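Local coordinates for OmpT protein (Vibrio cholerae serotype O1, PDB 6EHD) that probably forms a water-filled diffusion pore of low specificity in the bacterial outer membrane, as porins of its family do, at residues G107-Y110 with G111-S114. The protein carries 1 engineered substitution. Residues are numbered along the deposited sequence; the frame is centred on the assembly and turned at random.
Sequences GLRY and GTLS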
# COMPACT_ATOMS: atom_id res chain seq x y z
N GLY A 107 -5.73 -1.58 8.96
CA GLY A 107 -5.59 -3.01 9.35
C GLY A 107 -4.51 -3.77 8.55
O GLY A 107 -4.32 -5.00 8.73
N LEU A 108 -3.78 -3.07 7.64
CA LEU A 108 -2.78 -3.72 6.81
C LEU A 108 -1.43 -3.30 7.36
O LEU A 108 -1.16 -2.10 7.46
CB LEU A 108 -3.00 -3.42 5.31
CG LEU A 108 -4.42 -3.66 4.80
CD1 LEU A 108 -4.54 -3.27 3.32
CD2 LEU A 108 -4.96 -5.12 4.95
N ARG A 109 -0.67 -4.28 7.88
CA ARG A 109 0.42 -3.93 8.81
C ARG A 109 1.86 -4.12 8.24
O ARG A 109 2.83 -4.16 9.00
CB ARG A 109 0.29 -4.74 10.10
CG ARG A 109 -1.07 -4.67 10.79
CD ARG A 109 -1.63 -3.23 10.96
NE ARG A 109 -0.67 -2.36 11.69
CZ ARG A 109 -0.35 -1.10 11.39
NH1 ARG A 109 -0.94 -0.43 10.40
NH2 ARG A 109 0.58 -0.46 12.14
N TYR A 110 2.00 -4.26 6.92
CA TYR A 110 3.32 -4.54 6.28
C TYR A 110 4.26 -3.27 6.23
O TYR A 110 5.48 -3.44 6.05
CB TYR A 110 3.13 -5.03 4.82
CG TYR A 110 2.38 -4.08 3.89
CD1 TYR A 110 0.96 -4.09 3.81
CD2 TYR A 110 3.05 -3.11 3.15
CE1 TYR A 110 0.28 -3.15 3.03
CE2 TYR A 110 2.38 -2.17 2.38
CZ TYR A 110 0.99 -2.19 2.30
OH TYR A 110 0.37 -1.23 1.51
N GLY A 111 3.67 -2.05 6.27
CA GLY A 111 4.31 -0.82 5.86
C GLY A 111 4.85 0.03 6.98
O GLY A 111 5.31 1.17 6.76
N THR A 112 4.73 -0.46 8.19
CA THR A 112 5.02 0.37 9.40
C THR A 112 6.43 1.02 9.39
O THR A 112 6.54 2.20 9.76
CB THR A 112 4.83 -0.48 10.67
OG1 THR A 112 3.59 -1.16 10.53
CG2 THR A 112 4.85 0.38 11.99
N LEU A 113 7.43 0.28 8.94
CA LEU A 113 8.82 0.73 8.74
C LEU A 113 9.27 1.14 7.33
O LEU A 113 10.12 2.03 7.20
CB LEU A 113 9.79 -0.32 9.32
CG LEU A 113 9.55 -0.88 10.73
CD1 LEU A 113 10.57 -1.93 11.15
CD2 LEU A 113 9.47 0.19 11.80
N SER A 114 8.69 0.52 6.30
CA SER A 114 9.18 0.63 4.92
C SER A 114 8.49 1.76 4.16
O SER A 114 9.05 2.23 3.16
CB SER A 114 8.95 -0.73 4.18
OG SER A 114 7.54 -1.00 4.09
O HOH W 1 1.12 -0.88 6.41
O HOH W 2 7.44 -2.44 7.66
O HOH W 3 7.24 -3.78 3.90
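Thr112 OG1 lies over one face of the Arg109 guanidinium, 3.5 Å from Arg109 NH2, at an angle too poor for a hydrogen bond. One residue earlier, Leu108 is linked to Gly111 through a single water, which donates to Leu108 O at 2.8 Å and accepts a hydrogen bond from Gly111 N at 2.8 Å. No direct backbone hydrogen bond is evident between the two halves, so solvent does the bridging in this buried bend. The isobutyl group of Leu108 turns from the bend and packs on Thr213 and Tyr215 of strand 208-221. Arg109 follows with a chain bent at chi2 and chi3 (-48° and -56°), which folds the guanidinium back toward Thr112. The firm partners are elsewhere: NE makes a salt bridge with Glu230 and NH1 bonds to Gly296 O, while Asn194 ND2 donates to the carbonyl of Arg109.

This chain is a Gram-negative porin, a membrane-spanning antiparallel beta barrel, and residues 107-114 belong to the long loop between helix 90-94 and strand 117-118. Contacts with strands 184-205 and 208-221 place this part of the loop against the barrel wall, with further contacts to strand 293-299, consistent with the inward-folded constriction loop of porins.

With chi1 at 58°, the Tyr110 ring is set over its own backbone, flanked by both N and C: CG and Gly111 N are 3.4 Å apart, an oblique approach. The water bridging Leu108 and Gly111 sits over the centre of one ring face, and the hydroxyl is hydrogen-bonded to Asp92. Two further waters donate to Tyr110 O. One accepts a hydrogen bond from Leu113 N at 3.0 Å; the other is hydrogen-bonded to Ser114 OG at 2.8 Å, spanning a separation of 3.7 Å between Tyr110 O and Ser114 OG. The Ser114 hydroxyl also bonds to Ala116 N.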